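YcgJ protein (Bacillus subtilis, PDB 1XXL) is of unproven function but probably transfers methyl groups from S-adenosylmethionine to an unidentified acceptor. Local coordinates at residues A[155-158]-A[159-163]; A[207-211]-A[212-216]. All coordinates share one frame; numbering follows the deposited sequence.

Contact 1 (A[155-158]-A[159-163]); sequences SEWQ and AMFSA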
ATOM      1  N   SER A 155      -7.855  -0.829  13.409  1.00 10.69           N
ATOM      2  CA  SER A 155      -7.971   0.084  14.557  1.00 10.62           C
ATOM      3  C   SER A 155      -7.063   1.262  14.471  1.00  9.65           C
ATOM      4  O   SER A 155      -7.477   2.389  14.694  1.00  9.62           O
ATOM      5  CB  SER A 155      -7.516  -0.651  15.824  1.00 10.65           C
ATOM      6  OG  SER A 155      -8.616  -1.244  16.352  1.00 17.39           O
ATOM      7  N   GLU A 156      -5.792   0.979  14.238  1.00  9.57           N
ATOM      8  CA  GLU A 156      -4.808   2.036  14.103  1.00 10.74           C
ATOM      9  C   GLU A 156      -5.120   2.993  12.962  1.00  9.83           C
ATOM     10  O   GLU A 156      -4.989   4.193  13.131  1.00  9.37           O
ATOM     11  CB  GLU A 156      -3.404   1.455  13.972  1.00 10.59           C
ATOM     12  CG  GLU A 156      -2.936   0.818  15.268  1.00 13.16           C
ATOM     13  CD  GLU A 156      -1.613   0.075  15.138  1.00 15.20           C
ATOM     14  OE1 GLU A 156      -0.876   0.039  16.154  1.00 20.88           O
ATOM     15  OE2 GLU A 156      -1.307  -0.489  14.052  1.00 14.23           O
ATOM     16  N   TRP A 157      -5.523   2.477  11.797  1.00  9.74           N
ATOM     17  CA  TRP A 157      -5.916   3.353  10.684  1.00  9.20           C
ATOM     18  C   TRP A 157      -7.108   4.195  11.028  1.00  8.79           C
ATOM     19  O   TRP A 157      -7.153   5.374  10.700  1.00  8.23           O
ATOM     20  CB  TRP A 157      -6.261   2.544   9.430  1.00  9.53           C
ATOM     21  CG  TRP A 157      -5.048   2.037   8.707  1.00  9.61           C
ATOM     22  CD1 TRP A 157      -4.684   0.743   8.538  1.00 10.43           C
ATOM     23  CD2 TRP A 157      -4.048   2.825   8.069  1.00  8.44           C
ATOM     24  NE1 TRP A 157      -3.531   0.671   7.804  1.00 10.45           N
ATOM     25  CE2 TRP A 157      -3.107   1.935   7.516  1.00  9.95           C
ATOM     26  CE3 TRP A 157      -3.867   4.199   7.893  1.00 10.12           C
ATOM     27  CZ2 TRP A 157      -1.982   2.375   6.787  1.00 11.22           C
ATOM     28  CZ3 TRP A 157      -2.750   4.645   7.175  1.00 10.96           C
ATOM     29  CH2 TRP A 157      -1.823   3.732   6.629  1.00 11.20           C
ATOM     30  N   GLN A 158      -8.102   3.590  11.671  1.00  9.04           N
ATOM     31  CA  GLN A 158      -9.267   4.360  12.094  1.00 10.09           C
ATOM     32  C   GLN A 158      -8.893   5.506  13.044  1.00 10.26           C
ATOM     33  O   GLN A 158      -9.429   6.614  12.898  1.00  9.95           O
ATOM     34  CB  GLN A 158     -10.307   3.479  12.753  1.00 10.43           C
ATOM     35  CG  GLN A 158     -10.948   2.538  11.804  1.00 13.08           C
ATOM     36  CD  GLN A 158     -11.758   1.528  12.514  1.00 17.31           C
ATOM     37  OE1 GLN A 158     -12.601   1.863  13.324  1.00 24.06           O
ATOM     38  NE2 GLN A 158     -11.526   0.288  12.206  1.00 20.39           N
ATOM     39  N   ALA A 159      -7.980   5.241  13.985  1.00 10.45           N
ATOM     40  CA  ALA A 159      -7.556   6.251  14.974  1.00 11.77           C
ATOM     41  C   ALA A 159      -6.747   7.369  14.308  1.00 12.26           C
ATOM     42  O   ALA A 159      -6.947   8.540  14.603  1.00 11.48           O
ATOM     43  CB  ALA A 159      -6.752   5.604  16.089  1.00 11.66           C
HETATM   44  N   MSE A 160      -5.844   7.000  13.390  1.00 12.89           N
HETATM   45  CA  MSE A 160      -5.094   7.994  12.599  1.00 13.97           C
HETATM   46  C   MSE A 160      -5.985   8.869  11.696  1.00 12.53           C
HETATM   47  O   MSE A 160      -5.766  10.057  11.561  1.00 11.75           O
HETATM   48  CB  MSE A 160      -4.041   7.302  11.751  1.00 14.29           C
HETATM   49  CG  MSE A 160      -3.010   6.585  12.582  1.00 17.23           C
HETATM   50 SE   MSE A 160      -1.385   6.001  11.592  1.00 24.82          SE
HETATM   51  CE  MSE A 160      -1.960   4.183  11.044  1.00 18.03           C
ATOM     52  N   PHE A 161      -6.990   8.275  11.070  1.00 11.63           N
ATOM     53  CA  PHE A 161      -7.917   9.057  10.269  1.00 11.41           C
ATOM     54  C   PHE A 161      -8.668  10.047  11.137  1.00 11.26           C
ATOM     55  O   PHE A 161      -8.769  11.223  10.780  1.00 10.80           O
ATOM     56  CB  PHE A 161      -8.900   8.175   9.525  1.00 10.70           C
ATOM     57  CG  PHE A 161      -8.364   7.607   8.247  1.00  9.17           C
ATOM     58  CD1 PHE A 161      -7.026   7.253   8.114  1.00  9.05           C
ATOM     59  CD2 PHE A 161      -9.214   7.385   7.176  1.00  9.48           C
ATOM     60  CE1 PHE A 161      -6.554   6.706   6.922  1.00  9.98           C
ATOM     61  CE2 PHE A 161      -8.741   6.820   5.999  1.00  8.69           C
ATOM     62  CZ  PHE A 161      -7.420   6.485   5.872  1.00  8.81           C
ATOM     63  N   SER A 162      -9.165   9.573  12.276  1.00 10.83           N
ATOM     64  CA  SER A 162      -9.879  10.423  13.213  1.00 11.45           C
ATOM     65  C   SER A 162      -9.012  11.565  13.727  1.00 11.25           C
ATOM     66  O   SER A 162      -9.507  12.681  13.868  1.00 12.09           O
ATOM     67  CB  SER A 162     -10.432   9.599  14.388  1.00 11.47           C
ATOM     68  OG  SER A 162     -11.496  10.281  15.024  1.00 14.31           O
ATOM     69  N   ALA A 163      -7.735  11.286  14.011  1.00 11.28           N
ATOM     70  CA  ALA A 163      -6.777  12.303  14.446  1.00 11.52           C
ATOM     71  C   ALA A 163      -6.544  13.436  13.441  1.00 11.92           C
ATOM     72  O   ALA A 163      -6.104  14.517  13.812  1.00 11.76           O
ATOM     73  CB  ALA A 163      -5.453  11.663  14.797  1.00 11.83           C
TER
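Trp157 meets two side chains of the next helical turn, Met160 and Phe161, and each comes at its indole differently. Met160, a selenomethionine in this crystal, lays its methyl group over one face of the six-membered ring: CE stands 3.9 Å from the ring centroid, 21° off the ring normal and displaced toward the rim near CE3. The heavier SE sits further out and oblique to the ring, so the methyl makes the close CH-pi touch of this Met-aromatic pair. What brings it there is the bend at the end of the chain: Met160 runs extended through chi2, then turns at chi3 (-91°) to fold CE back over the indole. On the way its CG passes 3.2 Å from the carbonyl O of Glu156.

Phe161 lies further along the helix, its plane turned nearly perpendicular to the indole, CE1 approaching obliquely, 3.8 Å from Trp157 CE3. The same ring leans on the backbone, CD1 approaching the carbonyl O of Trp157. Under these side chains the backbone bonds are regular. Met160 N donates a hydrogen bond to Glu156 O at 2.9 Å, nearly straight at 168°, and Phe161 N bonds Trp157 O in the same way.

On the outer side, Glu156 turns its carboxylate back to a salt bridge with Arg150, while Ser155 OG bonds Glu129. Inward, Trp157 packs against Val103 and Val107 of helix 103-113, Tyr168 of strand 166-179 and, with Phe161, Ile232 of strand 222-236. The Trp157 side chain is about 9 Å from that of Ala78, which probably lines the S-adenosylmethionine site. This is the i to i+3 and i to i+4 packing of an amphipathic alpha-helix, its apolar side covering the antiparallel strands that end the mainly parallel Rossmann-like sheet, as in class I methyltransferases.

Contact 2 (A[207-211]-A[212-216]); sequences EARDT and FCITL
Thr211 sets its methyl squarely over the ring of the residue that follows it, Phe212. CG2 stands 3.8 Å from the ring centroid and 6° off its normal, a CH-pi contact at the centre of the face. The methyl can take this place because the Thr211 hydroxyl is turned back along the helix, chi1 -63°, where OG1 donates to Glu207 O at 2.9 Å, a bond that fixes the rotation of the side chain. Thr211 N bonds that same oxygen from the opposite face of the carbonyl plane.

Phe212 N closes the last helical turn on Ala208 O, and its CD2 lies 3.4 Å from that oxygen. Replacing Phe212 by an alanine would probably leave the Thr211 methyl without its ring and open a gap beside Val137 and Pro128. Next comes a Schellman motif: Cys213, at positive phi (49°), lets Ile214 N reach Arg209 O at 3.2 Å, in the carbonyl plane on a lone pair, while Cys213 N makes a weak bond to Asp210 O. Ile214 then folds CD1 back to 4.0 Å from Arg209 CA.

Arg209 NH1 bonds the carbonyls of Asn202 and Ala204, while NH2 lies 3.9 Å from CD1 of Leu216, the two side chains crossing at about a right angle. Ala208, Phe212 and Ile214 pack on helix 131-144, and strand 215-216 runs antiparallel to strand 222-236.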
ATOM      1  N   GLU A 207      -4.293 -20.595  15.198  1.00 19.47           N
ATOM      2  CA  GLU A 207      -4.983 -19.360  14.847  1.00 19.63           C
ATOM      3  C   GLU A 207      -4.287 -18.661  13.652  1.00 18.67           C
ATOM      4  O   GLU A 207      -4.969 -18.149  12.777  1.00 18.46           O
ATOM      5  CB  GLU A 207      -5.067 -18.408  16.047  1.00 20.70           C
ATOM      6  CG  GLU A 207      -5.500 -19.061  17.375  1.00 25.21           C
ATOM      7  CD  GLU A 207      -4.334 -19.788  18.073  1.00 30.91           C
ATOM      8  OE1 GLU A 207      -3.281 -19.150  18.323  1.00 35.40           O
ATOM      9  OE2 GLU A 207      -4.449 -21.002  18.333  1.00 35.24           O
ATOM     10  N   ALA A 208      -2.954 -18.638  13.631  1.00 17.09           N
ATOM     11  CA  ALA A 208      -2.197 -18.049  12.521  1.00 17.47           C
ATOM     12  C   ALA A 208      -2.375 -18.845  11.212  1.00 17.05           C
ATOM     13  O   ALA A 208      -2.525 -18.276  10.114  1.00 15.63           O
ATOM     14  CB  ALA A 208      -0.720 -17.940  12.881  1.00 16.20           C
ATOM     15  N   ARG A 209      -2.356 -20.165  11.345  1.00 16.75           N
ATOM     16  CA  ARG A 209      -2.593 -21.050  10.221  1.00 18.53           C
ATOM     17  C   ARG A 209      -3.976 -20.847   9.585  1.00 18.03           C
ATOM     18  O   ARG A 209      -4.118 -20.909   8.360  1.00 17.16           O
ATOM     19  CB  ARG A 209      -2.439 -22.489  10.680  1.00 18.42           C
ATOM     20  CG  ARG A 209      -1.005 -22.941  10.826  1.00 20.95           C
ATOM     21  CD  ARG A 209      -0.946 -24.157  11.752  1.00 25.10           C
ATOM     22  NE  ARG A 209      -0.219 -25.290  11.180  1.00 33.15           N
ATOM     23  CZ  ARG A 209       1.110 -25.466  11.219  1.00 35.42           C
ATOM     24  NH1 ARG A 209       1.902 -24.596  11.830  1.00 36.67           N
ATOM     25  NH2 ARG A 209       1.648 -26.553  10.645  1.00 35.55           N
ATOM     26  N   ASP A 210      -4.989 -20.617  10.425  1.00 18.56           N
ATOM     27  CA  ASP A 210      -6.353 -20.317   9.970  1.00 17.84           C
ATOM     28  C   ASP A 210      -6.429 -18.915   9.359  1.00 16.83           C
ATOM     29  O   ASP A 210      -6.876 -18.738   8.240  1.00 16.70           O
ATOM     30  CB  ASP A 210      -7.324 -20.457  11.164  1.00 19.27           C
ATOM     31  CG  ASP A 210      -8.804 -20.185  10.787  1.00 22.99           C
ATOM     32  OD1 ASP A 210      -9.257 -20.621   9.685  1.00 30.26           O
ATOM     33  OD2 ASP A 210      -9.522 -19.536  11.609  1.00 29.84           O
ATOM     34  N   THR A 211      -5.971 -17.914  10.097  1.00 14.93           N
ATOM     35  CA  THR A 211      -6.068 -16.530   9.659  1.00 14.52           C
ATOM     36  C   THR A 211      -5.316 -16.289   8.357  1.00 13.24           C
ATOM     37  O   THR A 211      -5.802 -15.589   7.484  1.00 12.78           O
ATOM     38  CB  THR A 211      -5.513 -15.577  10.744  1.00 14.40           C
ATOM     39  OG1 THR A 211      -6.314 -15.701  11.932  1.00 16.14           O
ATOM     40  CG2 THR A 211      -5.538 -14.125  10.273  1.00 14.33           C
ATOM     41  N   PHE A 212      -4.122 -16.857   8.230  1.00 12.54           N
ATOM     42  CA  PHE A 212      -3.270 -16.587   7.066  1.00 12.48           C
ATOM     43  C   PHE A 212      -3.237 -17.741   6.051  1.00 11.86           C
ATOM     44  O   PHE A 212      -2.358 -17.781   5.206  1.00 10.32           O
ATOM     45  CB  PHE A 212      -1.849 -16.172   7.510  1.00 11.31           C
ATOM     46  CG  PHE A 212      -1.835 -14.953   8.395  1.00 12.21           C
ATOM     47  CD1 PHE A 212      -2.177 -13.714   7.888  1.00 10.49           C
ATOM     48  CD2 PHE A 212      -1.539 -15.053   9.754  1.00 10.71           C
ATOM     49  CE1 PHE A 212      -2.181 -12.607   8.693  1.00 11.92           C
ATOM     50  CE2 PHE A 212      -1.556 -13.936  10.564  1.00 10.59           C
ATOM     51  CZ  PHE A 212      -1.870 -12.720  10.035  1.00 10.81           C
ATOM     52  N   CYS A 213      -4.194 -18.670   6.154  1.00 12.23           N
ATOM     53  CA  CYS A 213      -4.425 -19.694   5.140  1.00 12.30           C
ATOM     54  C   CYS A 213      -3.136 -20.394   4.727  1.00 12.82           C
ATOM     55  O   CYS A 213      -2.820 -20.499   3.546  1.00 13.21           O
ATOM     56  CB  CYS A 213      -5.070 -19.070   3.919  1.00 12.09           C
ATOM     57  SG  CYS A 213      -6.564 -18.144   4.286  1.00 14.45           S
ATOM     58  N   ILE A 214      -2.397 -20.882   5.711  1.00 13.77           N
ATOM     59  CA  ILE A 214      -1.075 -21.437   5.478  1.00 14.57           C
ATOM     60  C   ILE A 214      -1.182 -22.847   4.914  1.00 14.88           C
ATOM     61  O   ILE A 214      -1.801 -23.736   5.510  1.00 14.79           O
ATOM     62  CB  ILE A 214      -0.221 -21.404   6.764  1.00 14.23           C
ATOM     63  CG1 ILE A 214       0.016 -19.965   7.190  1.00 14.88           C
ATOM     64  CG2 ILE A 214       1.154 -22.068   6.551  1.00 14.92           C
ATOM     65  CD1 ILE A 214       0.786 -19.834   8.562  1.00 15.70           C
ATOM     66  N   THR A 215      -0.594 -23.038   3.740  1.00 15.55           N
ATOM     67  CA  THR A 215      -0.556 -24.347   3.094  1.00 16.08           C
ATOM     68  C   THR A 215       0.918 -24.771   2.953  1.00 16.05           C
ATOM     69  O   THR A 215       1.739 -23.987   2.484  1.00 13.95           O
ATOM     70  CB  THR A 215      -1.280 -24.324   1.724  1.00 15.66           C
ATOM     71  OG1 THR A 215      -2.665 -23.988   1.927  1.00 17.95           O
ATOM     72  CG2 THR A 215      -1.216 -25.695   1.042  1.00 15.12           C
ATOM     73  N   LEU A 216       1.215 -26.004   3.384  1.00 16.79           N
ATOM     74  CA  LEU A 216       2.574 -26.564   3.405  1.00 18.47           C
ATOM     75  C   LEU A 216       2.626 -27.961   2.775  1.00 19.50           C
ATOM     76  O   LEU A 216       1.640 -28.697   2.802  1.00 19.01           O
ATOM     77  CB  LEU A 216       3.066 -26.687   4.868  1.00 18.27           C
ATOM     78  CG  LEU A 216       2.927 -25.451   5.775  1.00 17.98           C
ATOM     79  CD1 LEU A 216       3.242 -25.785   7.214  1.00 19.24           C
ATOM     80  CD2 LEU A 216       3.818 -24.352   5.279  1.00 17.63           C
TER

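Overall arrangement
Contacts 1 and 2 are both local and partly buried, their centres about 27 Å apart. They do share a neighbour, since strand 222-236 runs past both: its Ile232 meets the aromatic pair of contact 1, while Cys226 and Ser224 lie beside contact 2. Contact 1 sits within a helix, closer to the S-adenosylmethionine site, with Trp157, Met160 and Phe161 inside and the other side exposed. Contact 2 lies further from the chain centre and away from that site, where a helix gives way to a short strand; Ala208 and Phe212 are its buried residues. Each has a methyl over an aromatic face, but contact 1 repeats ordinary helical bonds, whereas contact 2 ends such bonds with a Schellman cap.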